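Local coordinates for protein RNA-dependent RNA polymerase (Qualyub virus, PDB 6DX1) that carries a viral OTU cysteine protease domain that probably acts as a deubiquitinase, removing ubiquitin from proteins of the infected host cell, at residues Lys61-Trp72 with Asp84-Lys93. Residues are numbered along the deposited sequence; the frame is centred on the assembly and turned at random.
Sequences KNMCREFAETNW and DPEHYARESK
Helices 61-70 and 85-92 pack side by side and nearly antiparallel, their axes 9.1 Å apart at an angle of 168°. In backbone register Lys61 is level with Ser92, Arg65 with Ala89 and Glu69 with Pro85. Arg65 lies across the middle. Its CD rests on Ala89 CA, and Arg65 NH1 donates to Ser92 OG (3.1 Å, 162°) in the guanidinium plane. Arg65 NH2 donates to Asn62 OD1 of its own helix (2.8 Å), so two in-plane bonds fix the group's rotation. Lys93 CG lies over one guanidinium face and Lys61 O over the other. Ser92 OG donates to Tyr88 O, which also takes Ser92 N. Lys61 bends at chi3 (73°), bringing NZ to Ser92 O (2.9 Å) almost in line with the C=O bond. The Tyr88 ring turns an edge to Arg65 CA, and Ala68 CB meets its CD2 at 3.9 Å. A water joins Tyr88 OH to Lys61 O, and this hydroxyl is also hydrogen-bonded to Glu103. At the other end, Pro85 CD sits 3.8 Å from the centroid of the Trp72 six-membered ring, a CH-pi contact over the face. Asp84 CA lies over the same face. Asp84 is the N-cap of helix 85-92, its OD1 accepting from His87 N. This is an antiparallel helix pair in the helical part of the OTU protease fold; helix 57-70 also packs on helix 101-111, which Tyr88 reaches through Glu103.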
ATOM      1  N   LYS A  61      -6.077  10.220  -2.135  1.00 17.93           N
ATOM      2  CA  LYS A  61      -6.526  10.567  -0.787  1.00 20.19           C
ATOM      3  C   LYS A  61      -8.035  10.750  -0.763  1.00 19.52           C
ATOM      4  O   LYS A  61      -8.712  10.267   0.153  1.00 20.28           O
ATOM      5  CB  LYS A  61      -5.824  11.838  -0.292  1.00 19.50           C
ATOM      6  CG  LYS A  61      -4.309  11.710  -0.248  1.00 20.96           C
ATOM      7  CD  LYS A  61      -3.632  12.879   0.468  1.00 22.70           C
ATOM      8  CE  LYS A  61      -3.858  12.808   1.975  1.00 29.77           C
ATOM      9  NZ  LYS A  61      -3.114  13.872   2.696  1.00 31.86           N
ATOM     10  N   ASN A  62      -8.577  11.416  -1.791  1.00 20.86           N
ATOM     11  CA  ASN A  62     -10.018  11.638  -1.888  1.00 23.22           C
ATOM     12  C   ASN A  62     -10.785  10.322  -1.939  1.00 23.76           C
ATOM     13  O   ASN A  62     -11.814  10.166  -1.271  1.00 24.47           O
ATOM     14  CB  ASN A  62     -10.345  12.461  -3.138  1.00 25.11           C
ATOM     15  CG  ASN A  62     -10.031  13.930  -2.985  1.00 28.58           C
ATOM     16  OD1 ASN A  62      -9.913  14.447  -1.874  1.00 28.96           O
ATOM     17  ND2 ASN A  62      -9.907  14.621  -4.119  1.00 28.04           N
ATOM     18  N   MET A  63     -10.330   9.374  -2.765  1.00 22.49           N
ATOM     19  CA  MET A  63     -11.106   8.147  -2.924  1.00 22.14           C
ATOM     20  C   MET A  63     -11.058   7.303  -1.658  1.00 21.43           C
ATOM     21  O   MET A  63     -12.024   6.601  -1.350  1.00 21.79           O
ATOM     22  CB  MET A  63     -10.631   7.347  -4.145  1.00 23.68           C
ATOM     23  CG  MET A  63      -9.258   6.718  -4.020  1.00 24.50           C
ATOM     24  SD  MET A  63      -8.755   5.824  -5.520  1.00 29.84           S
ATOM     25  CE  MET A  63      -8.813   7.118  -6.763  1.00 23.39           C
ATOM     26  N   CYS A  64      -9.969   7.391  -0.893  1.00 19.45           N
ATOM     27  CA  CYS A  64      -9.914   6.703   0.398  1.00 19.01           C
ATOM     28  C   CYS A  64     -10.934   7.278   1.376  1.00 21.23           C
ATOM     29  O   CYS A  64     -11.636   6.529   2.064  1.00 21.55           O
ATOM     30  CB  CYS A  64      -8.508   6.801   0.992  1.00 22.02           C
ATOM     31  SG  CYS A  64      -7.296   5.749   0.149  1.00 21.40           S
ATOM     32  N   ARG A  65     -11.017   8.609   1.460  1.00 21.19           N
ATOM     33  CA  ARG A  65     -11.994   9.224   2.351  1.00 23.11           C
ATOM     34  C   ARG A  65     -13.408   8.850   1.945  1.00 22.28           C
ATOM     35  O   ARG A  65     -14.258   8.574   2.804  1.00 24.94           O
ATOM     36  CB  ARG A  65     -11.821  10.743   2.343  1.00 23.11           C
ATOM     37  CG  ARG A  65     -10.639  11.224   3.146  1.00 22.95           C
ATOM     38  CD  ARG A  65     -10.599  12.748   3.210  1.00 25.88           C
ATOM     39  NE  ARG A  65     -10.133  13.355   1.968  1.00 26.82           N
ATOM     40  CZ  ARG A  65      -8.867  13.693   1.728  1.00 26.09           C
ATOM     41  NH1 ARG A  65      -7.934  13.484   2.650  1.00 27.59           N
ATOM     42  NH2 ARG A  65      -8.530  14.244   0.569  1.00 26.85           N
ATOM     43  N   GLU A  66     -13.678   8.820   0.638  1.00 22.86           N
ATOM     44  CA  GLU A  66     -15.028   8.519   0.172  1.00 27.36           C
ATOM     45  C   GLU A  66     -15.419   7.080   0.477  1.00 26.67           C
ATOM     46  O   GLU A  66     -16.558   6.817   0.877  1.00 25.63           O
ATOM     47  CB  GLU A  66     -15.148   8.801  -1.322  1.00 29.35           C
ATOM     48  CG  GLU A  66     -15.326  10.284  -1.610  1.00 37.65           C
ATOM     49  CD  GLU A  66     -14.925  10.665  -3.013  1.00 45.83           C
ATOM     50  OE1 GLU A  66     -14.838  11.884  -3.292  1.00 51.79           O
ATOM     51  OE2 GLU A  66     -14.707   9.756  -3.846  1.00 47.60           O
ATOM     52  N   PHE A  67     -14.494   6.130   0.287  1.00 24.62           N
ATOM     53  CA  PHE A  67     -14.808   4.742   0.614  1.00 23.42           C
ATOM     54  C   PHE A  67     -14.984   4.555   2.116  1.00 23.06           C
ATOM     55  O   PHE A  67     -15.803   3.735   2.554  1.00 24.74           O
ATOM     56  CB  PHE A  67     -13.718   3.810   0.082  1.00 21.70           C
ATOM     57  CG  PHE A  67     -14.104   2.354   0.087  1.00 22.14           C
ATOM     58  CD1 PHE A  67     -14.999   1.859  -0.849  1.00 21.51           C
ATOM     59  CD2 PHE A  67     -13.556   1.480   1.017  1.00 23.71           C
ATOM     60  CE1 PHE A  67     -15.349   0.508  -0.862  1.00 24.87           C
ATOM     61  CE2 PHE A  67     -13.902   0.131   1.009  1.00 25.70           C
ATOM     62  CZ  PHE A  67     -14.799  -0.351   0.069  1.00 25.03           C
ATOM     63  N   ALA A  68     -14.224   5.292   2.926  1.00 21.68           N
ATOM     64  CA  ALA A  68     -14.437   5.226   4.367  1.00 21.89           C
ATOM     65  C   ALA A  68     -15.858   5.644   4.723  1.00 27.53           C
ATOM     66  O   ALA A  68     -16.479   5.063   5.624  1.00 30.19           O
ATOM     67  CB  ALA A  68     -13.417   6.101   5.095  1.00 23.52           C
ATOM     68  N   GLU A  69     -16.395   6.643   4.017  1.00 26.02           N
ATOM     69  CA  GLU A  69     -17.751   7.111   4.297  1.00 29.82           C
ATOM     70  C   GLU A  69     -18.807   6.125   3.808  1.00 30.50           C
ATOM     71  O   GLU A  69     -19.774   5.838   4.526  1.00 35.05           O
ATOM     72  CB  GLU A  69     -17.969   8.485   3.667  1.00 31.85           C
ATOM     73  CG  GLU A  69     -17.231   9.577   4.365  1.00 39.65           C
ATOM     74  CD  GLU A  69     -16.891  10.712   3.448  1.00 47.43           C
ATOM     75  OE1 GLU A  69     -15.832  11.316   3.693  1.00 52.02           O
ATOM     76  OE2 GLU A  69     -17.657  10.996   2.486  1.00 53.82           O
ATOM     77  N   THR A  70     -18.642   5.582   2.602  1.00 27.75           N
ATOM     78  CA  THR A  70     -19.694   4.759   2.018  1.00 29.05           C
ATOM     79  C   THR A  70     -19.640   3.314   2.497  1.00 30.42           C
ATOM     80  O   THR A  70     -20.661   2.615   2.456  1.00 31.57           O
ATOM     81  CB  THR A  70     -19.609   4.801   0.488  1.00 31.26           C
ATOM     82  OG1 THR A  70     -18.347   4.273   0.059  1.00 28.25           O
ATOM     83  CG2 THR A  70     -19.753   6.240  -0.021  1.00 32.36           C
ATOM     84  N   ASN A  71     -18.478   2.854   2.950  1.00 25.96           N
ATOM     85  CA  ASN A  71     -18.253   1.441   3.227  1.00 27.23           C
ATOM     86  C   ASN A  71     -17.555   1.250   4.568  1.00 26.70           C
ATOM     87  O   ASN A  71     -16.770   0.311   4.739  1.00 26.91           O
ATOM     88  CB  ASN A  71     -17.446   0.791   2.100  1.00 27.60           C
ATOM     89  CG  ASN A  71     -18.230   0.681   0.802  1.00 28.74           C
ATOM     90  OD1 ASN A  71     -18.533   1.687   0.156  1.00 28.43           O
ATOM     91  ND2 ASN A  71     -18.556  -0.547   0.412  1.00 30.28           N
ATOM     92  N   TRP A  72     -17.849   2.125   5.533  1.00 26.58           N
ATOM     93  CA  TRP A  72     -17.177   2.096   6.830  1.00 26.86           C
ATOM     94  C   TRP A  72     -17.222   0.714   7.470  1.00 28.74           C
ATOM     95  O   TRP A  72     -16.239   0.274   8.083  1.00 26.35           O
ATOM     96  CB  TRP A  72     -17.820   3.124   7.762  1.00 28.60           C
ATOM     97  CG  TRP A  72     -17.175   3.245   9.103  1.00 27.15           C
ATOM     98  CD1 TRP A  72     -17.699   2.840  10.304  1.00 30.86           C
ATOM     99  CD2 TRP A  72     -15.902   3.832   9.399  1.00 26.37           C
ATOM    100  NE1 TRP A  72     -16.826   3.134  11.322  1.00 30.27           N
ATOM    101  CE2 TRP A  72     -15.720   3.749  10.797  1.00 30.15           C
ATOM    102  CE3 TRP A  72     -14.901   4.425   8.622  1.00 26.55           C
ATOM    103  CZ2 TRP A  72     -14.570   4.224  11.431  1.00 29.57           C
ATOM    104  CZ3 TRP A  72     -13.760   4.901   9.253  1.00 29.63           C
ATOM    105  CH2 TRP A  72     -13.606   4.795  10.645  1.00 30.26           C
ATOM    106  N   ASP A  84     -14.752   7.254  13.359  1.00 31.36           N
ATOM    107  CA  ASP A  84     -15.827   7.294  12.377  1.00 32.92           C
ATOM    108  C   ASP A  84     -15.269   7.890  11.090  1.00 28.13           C
ATOM    109  O   ASP A  84     -14.136   8.390  11.074  1.00 29.75           O
ATOM    110  CB  ASP A  84     -17.030   8.104  12.903  1.00 36.69           C
ATOM    111  CG  ASP A  84     -16.622   9.405  13.577  1.00 38.21           C
ATOM    112  OD1 ASP A  84     -15.862  10.186  12.971  1.00 37.42           O
ATOM    113  OD2 ASP A  84     -17.085   9.655  14.709  1.00 42.52           O
ATOM    114  N   PRO A  85     -16.021   7.831   9.982  1.00 31.10           N
ATOM    115  CA  PRO A  85     -15.485   8.381   8.723  1.00 29.17           C
ATOM    116  C   PRO A  85     -15.107   9.848   8.811  1.00 34.05           C
ATOM    117  O   PRO A  85     -14.145  10.270   8.159  1.00 29.48           O
ATOM    118  CB  PRO A  85     -16.623   8.155   7.723  1.00 30.21           C
ATOM    119  CG  PRO A  85     -17.379   7.002   8.264  1.00 29.51           C
ATOM    120  CD  PRO A  85     -17.303   7.132   9.764  1.00 31.66           C
ATOM    121  N   GLU A  86     -15.834  10.637   9.607  1.00 32.69           N
ATOM    122  CA  GLU A  86     -15.526  12.056   9.722  1.00 33.31           C
ATOM    123  C   GLU A  86     -14.188  12.264  10.416  1.00 30.56           C
ATOM    124  O   GLU A  86     -13.418  13.157  10.039  1.00 32.85           O
ATOM    125  CB  GLU A  86     -16.657  12.777  10.464  1.00 37.35           C
ATOM    126  CG  GLU A  86     -18.071  12.477   9.922  1.00 44.03           C
ATOM    127  CD  GLU A  86     -18.604  11.117  10.373  1.00 43.00           C
ATOM    128  OE1 GLU A  86     -19.539  10.585   9.746  1.00 50.68           O
ATOM    129  OE2 GLU A  86     -18.083  10.582  11.367  1.00 47.75           O
ATOM    130  N   HIS A  87     -13.891  11.441  11.424  1.00 29.85           N
ATOM    131  CA  HIS A  87     -12.591  11.499  12.086  1.00 28.46           C
ATOM    132  C   HIS A  87     -11.466  11.152  11.115  1.00 28.91           C
ATOM    133  O   HIS A  87     -10.442  11.844  11.071  1.00 27.71           O
ATOM    134  CB  HIS A  87     -12.588  10.561  13.299  1.00 31.07           C
ATOM    135  CG  HIS A  87     -11.290  10.521  14.047  1.00 28.26           C
ATOM    136  ND1 HIS A  87     -10.933   9.464  14.857  1.00 30.27           N
ATOM    137  CD2 HIS A  87     -10.268  11.406  14.112  1.00 31.96           C
ATOM    138  CE1 HIS A  87      -9.742   9.695  15.379  1.00 30.38           C
ATOM    139  NE2 HIS A  87      -9.317  10.868  14.946  1.00 30.94           N
ATOM    140  N   TYR A  88     -11.645  10.097  10.312  1.00 27.21           N
ATOM    141  CA  TYR A  88     -10.621   9.755   9.326  1.00 24.60           C
ATOM    142  C   TYR A  88     -10.422  10.883   8.317  1.00 25.59           C
ATOM    143  O   TYR A  88      -9.284  11.229   7.979  1.00 24.48           O
ATOM    144  CB  TYR A  88     -10.980   8.454   8.600  1.00 24.23           C
ATOM    145  CG  TYR A  88     -10.025   8.164   7.468  1.00 22.26           C
ATOM    146  CD1 TYR A  88      -8.713   7.823   7.734  1.00 23.85           C
ATOM    147  CD2 TYR A  88     -10.422   8.288   6.139  1.00 23.97           C
ATOM    148  CE1 TYR A  88      -7.813   7.588   6.714  1.00 23.23           C
ATOM    149  CE2 TYR A  88      -9.528   8.053   5.100  1.00 21.84           C
ATOM    150  CZ  TYR A  88      -8.220   7.709   5.406  1.00 23.58           C
ATOM    151  OH  TYR A  88      -7.304   7.474   4.404  1.00 22.74           O
ATOM    152  N   ALA A  89     -11.519  11.460   7.817  1.00 26.55           N
ATOM    153  CA  ALA A  89     -11.406  12.543   6.843  1.00 27.20           C
ATOM    154  C   ALA A  89     -10.666  13.732   7.436  1.00 29.18           C
ATOM    155  O   ALA A  89      -9.829  14.351   6.765  1.00 28.60           O
ATOM    156  CB  ALA A  89     -12.794  12.966   6.361  1.00 30.19           C
ATOM    157  N   ARG A  90     -10.960  14.054   8.699  1.00 31.81           N
ATOM    158  CA  ARG A  90     -10.314  15.176   9.370  1.00 33.18           C
ATOM    159  C   ARG A  90      -8.810  14.973   9.460  1.00 31.69           C
ATOM    160  O   ARG A  90      -8.034  15.878   9.134  1.00 30.58           O
ATOM    161  CB  ARG A  90     -10.938  15.357  10.763  1.00 34.92           C
ATOM    162  CG  ARG A  90     -10.170  16.205  11.765  1.00 41.84           C
ATOM    163  CD  ARG A  90     -10.990  16.387  13.050  1.00 42.89           C
ATOM    164  NE  ARG A  90     -12.422  16.128  12.825  1.00 40.39           N
ATOM    165  CZ  ARG A  90     -13.116  15.175  13.452  1.00 38.92           C
ATOM    166  NH1 ARG A  90     -12.493  14.427  14.344  1.00 41.32           N
ATOM    167  NH2 ARG A  90     -14.409  14.943  13.188  1.00 41.90           N
ATOM    168  N   GLU A  91      -8.376  13.783   9.876  1.00 29.19           N
ATOM    169  CA  GLU A  91      -6.950  13.540  10.056  1.00 30.01           C
ATOM    170  C   GLU A  91      -6.225  13.392   8.724  1.00 27.00           C
ATOM    171  O   GLU A  91      -5.094  13.868   8.575  1.00 29.00           O
ATOM    172  CB  GLU A  91      -6.738  12.299  10.922  1.00 27.53           C
ATOM    173  CG  GLU A  91      -7.182  12.496  12.364  1.00 36.49           C
ATOM    174  CD  GLU A  91      -6.349  13.540  13.075  1.00 41.80           C
ATOM    175  OE1 GLU A  91      -5.108  13.468  12.986  1.00 41.26           O
ATOM    176  OE2 GLU A  91      -6.937  14.443  13.708  1.00 48.71           O
ATOM    177  N   SER A  92      -6.844  12.730   7.743  1.00 27.04           N
ATOM    178  CA  SER A  92      -6.138  12.497   6.491  1.00 24.80           C
ATOM    179  C   SER A  92      -5.981  13.767   5.667  1.00 29.56           C
ATOM    180  O   SER A  92      -5.117  13.813   4.786  1.00 28.31           O
ATOM    181  CB  SER A  92      -6.847  11.421   5.662  1.00 26.13           C
ATOM    182  OG  SER A  92      -8.150  11.826   5.296  1.00 28.68           O
ATOM    183  N   LYS A  93      -6.795  14.795   5.928  1.00 30.17           N
ATOM    184  CA  LYS A  93      -6.624  16.077   5.255  1.00 32.36           C
ATOM    185  C   LYS A  93      -5.538  16.931   5.890  1.00 34.99           C
ATOM    186  O   LYS A  93      -5.166  17.960   5.315  1.00 37.37           O
ATOM    187  CB  LYS A  93      -7.941  16.859   5.260  1.00 30.67           C
ATOM    188  CG  LYS A  93      -8.994  16.335   4.311  1.00 33.20           C
ATOM    189  CD  LYS A  93     -10.333  16.998   4.589  1.00 35.78           C
ATOM    190  CE  LYS A  93     -11.383  16.614   3.567  1.00 37.31           C
ATOM    191  NZ  LYS A  93     -12.751  16.959   4.059  1.00 38.13           N
TER
HETATM  192  O   HOH W   1      -6.873   9.775   2.517  1.00 23.91           O